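Local coordinates for L-threonine-O-3-phosphate decarboxylase (Porphyromonas gingivalis, PDB 3FKD), which probably uses pyridoxal 5'-phosphate as cofactor to decarboxylate L-threonine O-3-phosphate, at residues Tyr109-Cys114 with Met130-Leu135; Glu120-Ala125 with Asp142-Gln147; Glu150-Leu155 with Glu176-Ala181. One frame throughout, in Å; residues are numbered along the deposited sequence.

Contact 1: Tyr109-Cys114 with Met130-Leu135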
loop_
_atom_site.group_PDB
_atom_site.type_symbol
_atom_site.label_atom_id
_atom_site.label_comp_id
_atom_site.label_asym_id
_atom_site.label_seq_id
_atom_site.Cartn_x
_atom_site.Cartn_y
_atom_site.Cartn_z
ATOM N N TYR A 109 -3.080 10.739 -13.588
ATOM C CA TYR A 109 -2.871 12.124 -13.179
ATOM C C TYR A 109 -2.809 13.130 -14.346
ATOM O O TYR A 109 -2.292 14.238 -14.211
ATOM C CB TYR A 109 -1.727 12.230 -12.166
ATOM C CG TYR A 109 -2.114 11.496 -10.908
ATOM C CD1 TYR A 109 -1.728 10.174 -10.703
ATOM C CD2 TYR A 109 -2.928 12.091 -9.956
ATOM C CE1 TYR A 109 -2.112 9.486 -9.587
ATOM C CE2 TYR A 109 -3.321 11.407 -8.811
ATOM C CZ TYR A 109 -2.901 10.101 -8.631
ATOM O OH TYR A 109 -3.272 9.409 -7.511
ATOM N N GLU A 110 -3.405 12.728 -15.466
ATOM C CA GLU A 110 -3.582 13.571 -16.659
ATOM C C GLU A 110 -2.315 14.297 -17.152
ATOM O O GLU A 110 -2.325 15.502 -17.402
ATOM C CB GLU A 110 -4.759 14.536 -16.464
ATOM C CG GLU A 110 -6.131 13.850 -16.473
ATOM C CD GLU A 110 -7.187 14.569 -15.590
ATOM O OE1 GLU A 110 -6.868 15.641 -14.994
ATOM O OE2 GLU A 110 -8.335 14.052 -15.494
ATOM N N HIS A 111 -1.227 13.532 -17.245
ATOM C CA HIS A 111 -0.012 13.904 -17.952
ATOM C C HIS A 111 -0.324 13.853 -19.451
ATOM O O HIS A 111 -1.116 13.023 -19.892
ATOM C CB HIS A 111 1.105 12.881 -17.636
ATOM C CG HIS A 111 1.870 13.152 -16.368
ATOM N ND1 HIS A 111 1.277 13.184 -15.117
ATOM C CD2 HIS A 111 3.191 13.382 -16.158
ATOM C CE1 HIS A 111 2.195 13.433 -14.200
ATOM N NE2 HIS A 111 3.362 13.559 -14.806
ATOM N N GLU A 112 0.287 14.723 -20.241
ATOM C CA GLU A 112 0.281 14.521 -21.692
ATOM C C GLU A 112 1.415 13.569 -22.049
ATOM O O GLU A 112 2.579 13.884 -21.841
ATOM C CB GLU A 112 0.417 15.836 -22.448
ATOM C CG GLU A 112 -0.638 16.884 -22.057
ATOM C CD GLU A 112 -0.568 18.162 -22.881
ATOM O OE1 GLU A 112 -0.537 19.266 -22.266
ATOM O OE2 GLU A 112 -0.552 18.053 -24.137
ATOM N N VAL A 113 1.064 12.401 -22.573
ATOM C CA VAL A 113 2.016 11.326 -22.780
ATOM C C VAL A 113 2.523 11.115 -24.236
ATOM O O VAL A 113 1.765 10.758 -25.134
ATOM C CB VAL A 113 1.483 9.990 -22.154
ATOM C CG1 VAL A 113 2.487 8.863 -22.348
ATOM C CG2 VAL A 113 1.240 10.173 -20.674
ATOM N N CYS A 114 3.821 11.330 -24.430
ATOM C CA CYS A 114 4.513 11.045 -25.677
ATOM C C CYS A 114 5.219 9.688 -25.689
ATOM O O CYS A 114 5.998 9.354 -24.773
ATOM C CB CYS A 114 5.594 12.089 -25.913
ATOM S SG CYS A 114 4.990 13.721 -26.187
HETATM N N MSE A 130 9.420 18.426 -22.520
HETATM C CA MSE A 130 9.206 17.208 -21.746
HETATM C C MSE A 130 9.546 17.442 -20.293
HETATM O O MSE A 130 10.696 17.708 -19.954
HETATM C CB MSE A 130 10.101 16.076 -22.256
HETATM C CG MSE A 130 9.651 15.445 -23.530
HETATM SE SE MSE A 130 7.713 15.092 -23.648
HETATM C CE MSE A 130 7.814 14.208 -25.380
ATOM N N ASP A 131 8.583 17.319 -19.409
ATOM C CA ASP A 131 8.938 17.610 -18.030
ATOM C C ASP A 131 9.537 16.345 -17.392
ATOM O O ASP A 131 10.421 16.402 -16.528
ATOM C CB ASP A 131 7.745 18.218 -17.267
ATOM C CG ASP A 131 7.042 19.356 -18.076
ATOM O OD1 ASP A 131 7.744 20.240 -18.640
ATOM O OD2 ASP A 131 5.791 19.349 -18.167
ATOM N N PHE A 132 9.078 15.201 -17.878
ATOM C CA PHE A 132 9.545 13.932 -17.389
ATOM C C PHE A 132 9.815 12.993 -18.527
ATOM O O PHE A 132 9.127 13.009 -19.548
ATOM C CB PHE A 132 8.520 13.311 -16.447
ATOM C CG PHE A 132 8.318 14.101 -15.195
ATOM C CD1 PHE A 132 9.187 13.963 -14.130
ATOM C CD2 PHE A 132 7.281 15.011 -15.098
ATOM C CE1 PHE A 132 9.009 14.698 -12.984
ATOM C CE2 PHE A 132 7.101 15.764 -13.964
ATOM C CZ PHE A 132 7.959 15.608 -12.903
ATOM N N CYS A 133 10.851 12.184 -18.320
ATOM C CA CYS A 133 11.167 11.065 -19.166
ATOM C C CYS A 133 11.325 9.807 -18.305
ATOM O O CYS A 133 12.086 9.794 -17.340
ATOM C CB CYS A 133 12.447 11.346 -19.948
ATOM S SG CYS A 133 12.910 9.996 -21.007
ATOM N N TRP A 134 10.618 8.750 -18.689
ATOM C CA TRP A 134 10.507 7.541 -17.888
ATOM C C TRP A 134 11.276 6.352 -18.499
ATOM O O TRP A 134 10.889 5.786 -19.527
ATOM C CB TRP A 134 9.026 7.194 -17.687
ATOM C CG TRP A 134 8.181 8.281 -16.977
ATOM C CD1 TRP A 134 7.869 9.541 -17.449
ATOM C CD2 TRP A 134 7.526 8.172 -15.702
ATOM N NE1 TRP A 134 7.083 10.213 -16.535
ATOM C CE2 TRP A 134 6.834 9.392 -15.476
ATOM C CE3 TRP A 134 7.434 7.151 -14.746
ATOM C CZ2 TRP A 134 6.088 9.627 -14.331
ATOM C CZ3 TRP A 134 6.694 7.384 -13.591
ATOM C CH2 TRP A 134 6.024 8.628 -13.399
ATOM N N LEU A 135 12.374 5.971 -17.869
ATOM C CA LEU A 135 13.184 4.877 -18.383
ATOM C C LEU A 135 13.331 3.760 -17.382
ATOM O O LEU A 135 13.089 3.919 -16.181
ATOM C CB LEU A 135 14.557 5.380 -18.798
ATOM C CG LEU A 135 14.384 6.527 -19.789
ATOM C CD1 LEU A 135 15.642 7.351 -19.906
ATOM C CD2 LEU A 135 13.911 5.988 -21.144
#
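The imidazole of His111 presents an edge to Phe132: the phenyl CD2 lies near the plane of the imidazole, 4.2 Å from NE2. NE2 approaches the Phe132 ring at a slant. Phe132 also makes an edge-to-face stack with Phe87. The indole of Trp134, on the same side of its strand as Phe132, is turned so that NE1 is hydrogen-bonded to Ser92 OG. His111 holds CG anti to its carbonyl carbon (chi1 -85°), which, with CB directed at the 130-135 segment, brings NE2 next to Phe132. The contact spans one strand of the mixed seven-stranded sheet: 91-96 runs between strand 112-117, outermost within this chain, and strand 132-136, all three parallel, so the CA atoms of His111 and Phe132 stay 9.6 Å apart and only side chains bridge them. Helix 100-108 completes a beta-alpha-beta unit between strands 91-96 and 112-117 and ends in a Schellman motif, with Glu110 at positive phi as the C-prime residue. Selenomethionine Met130 bends at chi2 and brings its end to Cys114; the modelled approach there is too close, so its detail is doubtful. Tyr109 OH is hydrogen-bonded to Gln85 NE2 of the second subunit.

Contact 2: Glu120-Ala125 with Asp142-Gln147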
loop_
_atom_site.group_PDB
_atom_site.type_symbol
_atom_site.label_atom_id
_atom_site.label_comp_id
_atom_site.label_asym_id
_atom_site.label_seq_id
_atom_site.Cartn_x
_atom_site.Cartn_y
_atom_site.Cartn_z
ATOM N N GLU A 120 15.440 2.417 -30.254
ATOM C CA GLU A 120 15.967 3.476 -31.074
ATOM C C GLU A 120 16.549 4.390 -30.010
ATOM O O GLU A 120 16.235 4.244 -28.827
ATOM C CB GLU A 120 14.844 4.064 -31.920
ATOM C CG GLU A 120 13.980 2.893 -32.486
ATOM C CD GLU A 120 13.084 3.265 -33.669
ATOM O OE1 GLU A 120 13.080 4.464 -34.055
ATOM O OE2 GLU A 120 12.375 2.354 -34.196
ATOM N N ASP A 121 17.476 5.250 -30.388
ATOM C CA ASP A 121 18.304 5.876 -29.376
ATOM C C ASP A 121 17.508 6.986 -28.735
ATOM O O ASP A 121 17.166 7.968 -29.396
ATOM C CB ASP A 121 19.584 6.423 -29.991
ATOM C CG ASP A 121 20.480 7.096 -28.980
ATOM O OD1 ASP A 121 20.153 7.054 -27.776
ATOM O OD2 ASP A 121 21.513 7.669 -29.389
ATOM N N ILE A 122 17.202 6.826 -27.452
ATOM C CA ILE A 122 16.441 7.829 -26.749
ATOM C C ILE A 122 17.206 9.152 -26.644
ATOM O O ILE A 122 16.610 10.222 -26.463
ATOM C CB ILE A 122 16.010 7.302 -25.385
ATOM C CG1 ILE A 122 17.167 6.553 -24.730
ATOM C CG2 ILE A 122 14.855 6.314 -25.562
ATOM C CD1 ILE A 122 18.285 7.441 -24.239
ATOM N N GLY A 123 18.527 9.075 -26.793
ATOM C CA GLY A 123 19.386 10.241 -26.652
ATOM C C GLY A 123 19.102 11.278 -27.718
ATOM O O GLY A 123 19.666 12.367 -27.726
ATOM N N GLU A 124 18.163 10.935 -28.585
ATOM C CA GLU A 124 17.990 11.570 -29.863
ATOM C C GLU A 124 16.485 11.667 -30.147
ATOM O O GLU A 124 16.050 11.782 -31.283
ATOM C CB GLU A 124 18.709 10.677 -30.864
ATOM C CG GLU A 124 18.770 11.094 -32.276
ATOM C CD GLU A 124 18.668 9.870 -33.109
ATOM O OE1 GLU A 124 18.083 8.907 -32.568
ATOM O OE2 GLU A 124 19.164 9.843 -34.267
ATOM N N ALA A 125 15.701 11.623 -29.076
ATOM C CA ALA A 125 14.276 11.885 -29.125
ATOM C C ALA A 125 14.042 13.377 -28.906
ATOM O O ALA A 125 14.996 14.145 -28.737
ATOM C CB ALA A 125 13.563 11.084 -28.066
ATOM N N ASP A 142 11.859 -5.724 -22.859
ATOM C CA ASP A 142 12.899 -5.719 -23.898
ATOM C C ASP A 142 14.258 -6.216 -23.481
ATOM O O ASP A 142 14.990 -6.805 -24.269
ATOM C CB ASP A 142 13.171 -4.257 -24.252
ATOM C CG ASP A 142 12.578 -3.892 -25.512
ATOM O OD1 ASP A 142 12.120 -4.842 -26.170
ATOM O OD2 ASP A 142 12.539 -2.691 -25.842
ATOM N N GLY A 143 14.632 -5.829 -22.264
ATOM C CA GLY A 143 15.988 -5.991 -21.779
ATOM C C GLY A 143 16.896 -4.933 -22.364
ATOM O O GLY A 143 18.112 -5.078 -22.321
ATOM N N ARG A 144 16.330 -3.883 -22.937
ATOM C CA ARG A 144 17.156 -2.849 -23.537
ATOM C C ARG A 144 18.009 -2.243 -22.448
ATOM O O ARG A 144 17.527 -1.966 -21.379
ATOM C CB ARG A 144 16.298 -1.787 -24.214
ATOM C CG ARG A 144 17.085 -0.751 -24.976
ATOM C CD ARG A 144 17.463 0.486 -24.138
ATOM N NE ARG A 144 16.478 0.848 -23.102
ATOM C CZ ARG A 144 15.508 1.755 -23.237
ATOM N NH1 ARG A 144 15.372 2.412 -24.390
ATOM N NH2 ARG A 144 14.673 2.011 -22.219
ATOM N N LEU A 145 19.293 -2.065 -22.698
ATOM C CA LEU A 145 20.183 -1.561 -21.659
ATOM C C LEU A 145 20.997 -0.414 -22.213
ATOM O O LEU A 145 21.680 -0.559 -23.226
ATOM C CB LEU A 145 21.106 -2.670 -21.123
ATOM C CG LEU A 145 21.986 -2.352 -19.880
ATOM C CD1 LEU A 145 21.221 -2.491 -18.604
ATOM C CD2 LEU A 145 23.261 -3.246 -19.781
ATOM N N LEU A 146 20.898 0.725 -21.541
ATOM C CA LEU A 146 21.686 1.911 -21.820
ATOM C C LEU A 146 22.908 1.901 -20.906
ATOM O O LEU A 146 22.847 1.414 -19.767
ATOM C CB LEU A 146 20.849 3.149 -21.514
ATOM C CG LEU A 146 19.523 3.148 -22.242
ATOM C CD1 LEU A 146 18.630 4.321 -21.797
ATOM C CD2 LEU A 146 19.825 3.188 -23.722
ATOM N N GLN A 147 24.010 2.451 -21.403
ATOM C CA GLN A 147 25.242 2.547 -20.638
ATOM C C GLN A 147 25.088 3.645 -19.619
ATOM O O GLN A 147 24.562 4.699 -19.934
ATOM C CB GLN A 147 26.405 2.900 -21.567
ATOM C CG GLN A 147 26.798 1.806 -22.526
ATOM C CD GLN A 147 27.203 0.577 -21.784
ATOM O OE1 GLN A 147 28.121 0.620 -20.963
ATOM N NE2 GLN A 147 26.518 -0.536 -22.047
#
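An Asx turn at Asp121 leads into a short 3-10 segment, and from it Ile122 packs against Arg144 and Leu146, in the loop that runs from strand 132-136 to helix 148-157. Ile122 and Leu146 meet tip to tip: CD1 of Leu146 is 4.0 Å from CG1 of Ile122 and touches its CD1 as well. The other branch of Ile122, CG2, comes obliquely to Arg144 NH1 at 4.1 Å. CG1 of Ile122 sits between the backbone N and the carbonyl carbon (chi1 43°), which aims the two branches at different partners. Leu146 CD1 has a second role, lying 4.2 Å above the plane of the Arg144 guanidinium, over its centre, so that this one methyl touches both Ile122 and the guanidinium face. The arginine chain is bent at chi2 and chi3, and NH1 gives a weak hydrogen bond to Ser118 O. In the turn, Gly123 N donates to Asp121 OD1 at 2.8 Å, from well above the carboxylate plane, and Ala125 N reaches Ile122 O. Leu146 N is held by Asn137 OD1. Asp142 and Gly143, the latter at positive phi, belong to the Asn- and Pro-rich loop after strand 132-136, which resembles the signature loop of class I and II aminotransferases that in relatives borders the cofactor pocket.

Contact 3: Glu150-Leu155 with Glu176-Ala181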
loop_
_atom_site.group_PDB
_atom_site.type_symbol
_atom_site.label_atom_id
_atom_site.label_comp_id
_atom_site.label_asym_id
_atom_site.label_seq_id
_atom_site.Cartn_x
_atom_site.Cartn_y
_atom_site.Cartn_z
ATOM N N GLU A 150 25.564 6.681 -21.317
ATOM C CA GLU A 150 24.576 7.232 -22.239
ATOM C C GLU A 150 23.552 7.997 -21.424
ATOM O O GLU A 150 23.093 9.076 -21.808
ATOM C CB GLU A 150 23.910 6.118 -23.046
ATOM C CG GLU A 150 22.676 6.566 -23.807
ATOM C CD GLU A 150 22.965 7.581 -24.911
ATOM O OE1 GLU A 150 24.152 7.755 -25.288
ATOM O OE2 GLU A 150 21.994 8.198 -25.410
ATOM N N ILE A 151 23.222 7.447 -20.267
ATOM C CA ILE A 151 22.298 8.096 -19.366
ATOM C C ILE A 151 22.863 9.427 -18.865
ATOM O O ILE A 151 22.175 10.443 -18.960
ATOM C CB ILE A 151 21.875 7.160 -18.222
ATOM C CG1 ILE A 151 20.976 6.057 -18.782
ATOM C CG2 ILE A 151 21.117 7.926 -17.174
ATOM C CD1 ILE A 151 20.385 5.126 -17.765
ATOM N N LEU A 152 24.105 9.438 -18.365
ATOM C CA LEU A 152 24.717 10.697 -17.888
ATOM C C LEU A 152 24.691 11.884 -18.884
ATOM O O LEU A 152 24.572 13.038 -18.484
ATOM C CB LEU A 152 26.144 10.473 -17.365
ATOM C CG LEU A 152 26.174 9.533 -16.173
ATOM C CD1 LEU A 152 27.574 9.092 -15.789
ATOM C CD2 LEU A 152 25.456 10.225 -14.997
ATOM N N ARG A 153 24.806 11.624 -20.176
ATOM C CA ARG A 153 24.791 12.753 -21.088
ATOM C C ARG A 153 23.374 13.243 -21.298
ATOM O O ARG A 153 23.168 14.427 -21.522
ATOM C CB ARG A 153 25.543 12.488 -22.399
ATOM C CG ARG A 153 24.841 11.638 -23.472
ATOM C CD ARG A 153 25.924 10.868 -24.235
ATOM N NE ARG A 153 27.107 10.779 -23.370
ATOM C CZ ARG A 153 28.344 11.125 -23.727
ATOM N NH1 ARG A 153 28.590 11.537 -24.969
ATOM N NH2 ARG A 153 29.335 11.036 -22.848
ATOM N N LEU A 154 22.393 12.349 -21.171
ATOM C CA LEU A 154 20.990 12.773 -21.176
ATOM C C LEU A 154 20.636 13.708 -19.988
ATOM O O LEU A 154 19.957 14.726 -20.151
ATOM C CB LEU A 154 20.071 11.557 -21.126
ATOM C CG LEU A 154 20.153 10.479 -22.179
ATOM C CD1 LEU A 154 19.688 9.178 -21.586
ATOM C CD2 LEU A 154 19.283 10.880 -23.359
ATOM N N LEU A 155 21.057 13.314 -18.791
ATOM C CA LEU A 155 20.850 14.108 -17.599
ATOM C C LEU A 155 21.462 15.466 -17.814
ATOM O O LEU A 155 20.868 16.490 -17.497
ATOM C CB LEU A 155 21.519 13.440 -16.386
ATOM C CG LEU A 155 20.819 12.324 -15.587
ATOM C CD1 LEU A 155 19.323 12.313 -15.812
ATOM C CD2 LEU A 155 21.383 10.991 -15.903
ATOM N N GLU A 176 27.868 -1.327 -15.689
ATOM C CA GLU A 176 27.939 -0.225 -14.739
ATOM C C GLU A 176 26.644 0.528 -14.695
ATOM O O GLU A 176 26.173 1.024 -15.710
ATOM C CB GLU A 176 29.035 0.753 -15.117
ATOM C CG GLU A 176 30.385 0.386 -14.607
ATOM C CD GLU A 176 31.225 1.605 -14.421
ATOM O OE1 GLU A 176 32.058 1.856 -15.332
ATOM O OE2 GLU A 176 31.022 2.311 -13.383
ATOM N N VAL A 177 26.071 0.641 -13.516
ATOM C CA VAL A 177 24.794 1.312 -13.429
ATOM C C VAL A 177 24.889 2.675 -12.779
ATOM O O VAL A 177 25.838 2.969 -12.030
ATOM C CB VAL A 177 23.766 0.479 -12.667
ATOM C CG1 VAL A 177 23.456 -0.806 -13.434
ATOM C CG2 VAL A 177 24.265 0.210 -11.234
ATOM N N ILE A 178 23.904 3.506 -13.102
ATOM C CA ILE A 178 23.603 4.690 -12.342
ATOM C C ILE A 178 23.247 4.219 -10.922
ATOM O O ILE A 178 22.645 3.161 -10.738
ATOM C CB ILE A 178 22.418 5.462 -12.984
ATOM C CG1 ILE A 178 22.865 6.183 -14.251
ATOM C CG2 ILE A 178 21.808 6.450 -11.994
ATOM C CD1 ILE A 178 23.548 7.528 -13.991
ATOM N N ARG A 179 23.639 4.989 -9.916
ATOM C CA ARG A 179 23.382 4.594 -8.534
ATOM C C ARG A 179 22.862 5.785 -7.748
ATOM O O ARG A 179 22.870 6.903 -8.265
ATOM C CB ARG A 179 24.635 3.988 -7.904
ATOM C CG ARG A 179 25.910 4.664 -8.276
ATOM C CD ARG A 179 27.087 3.671 -8.363
ATOM N NE ARG A 179 28.298 4.371 -8.808
ATOM C CZ ARG A 179 28.972 4.092 -9.915
ATOM N NH1 ARG A 179 28.593 3.095 -10.690
ATOM N NH2 ARG A 179 30.042 4.799 -10.231
ATOM N N PRO A 180 22.383 5.558 -6.510
ATOM C CA PRO A 180 21.679 6.636 -5.774
ATOM C C PRO A 180 22.501 7.932 -5.629
ATOM O O PRO A 180 21.961 9.048 -5.695
ATOM C CB PRO A 180 21.400 6.012 -4.403
ATOM C CG PRO A 180 21.411 4.536 -4.643
ATOM C CD PRO A 180 22.405 4.288 -5.760
ATOM N N ALA A 181 23.808 7.772 -5.463
ATOM C CA ALA A 181 24.693 8.921 -5.241
ATOM C C ALA A 181 24.905 9.799 -6.497
ATOM O O ALA A 181 25.615 10.798 -6.453
ATOM C CB ALA A 181 26.044 8.453 -4.630
#
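With CG1 anti to its carbonyl carbon (chi1 -74°) and chi2 turned to -82°, Ile178 sends its longer branch to the helix, where it touches Ile151 and Leu152. Leu152 likewise carries CG anti to the carbonyl carbon and extends at chi2 (170°), which carries CD2 over to Ile178 although its CB does not face the loop. The contact belongs to the alpha/beta layering of the aminotransferase fold: helix 148-157 is the crossover of a beta-alpha-beta unit joining the neighbouring parallel strands 132-136 and 162-166, and the 176-181 loop lies between strands 162-166 and 189-194. Ile151 and Ile178 have the closest backbones, their CA atoms 7.9 Å apart. Their side chains cross at an angle, with CG2 of Ile151 3.8 Å from CG1 of Ile178. Leu152 instead slides past Ile178 in the opposite direction; its CD2 approaches Ile178 CD1 to 3.5 Å, and its CG follows at 4.0 Å from the same methyl. Ile151 CG2 also comes within 4.0 Å of Ile178 CD1, so the methyl touches both helix residues. On the sheet side, Ile151 and Ile178 both touch Leu165 of strand 162-166, while Ile178 also rests on Met191 of strand 189-194, which places the isoleucine between helix and sheet. No hydrogen bond joins the two segments; the loop is tied to its surroundings by others, Val177 O accepting from Arg148 NH1 and Arg179 N donating to Asp182 OD2. In the helix, Leu155 N is bonded to Ile151 O at 3.1 Å. Outside the apolar patch, Glu176 OE2 lies in the plane of the Arg179 guanidinium, at its edge, in a long salt bridge of 3.7 Å to NH1.

Overall arrangement
All three contacts are largely buried, and none has a hydrogen bond across its segments. Contact 1 bridges two strands over a third; its clear feature is a histidine-phenylalanine ring pair, its Cys114-Met130 approach being doubtful. Contacts 2 and 3 are mainly aliphatic, contact 2 adding an arginine. From strand 132-136, part of contact 1, the chain passes through the 142-147 loop of contact 2 into helix 148-157 of contact 3. Contacts 2 and 3, with centres about 13 Å apart, meet where Ile122 and Gly123 pack on Leu154; Asp121 OD1 lies only 3.2 Å from Glu150 OE2, so one carboxylate may have a raised pKa. Contact 1 touches contact 2 through Leu135 and Arg144.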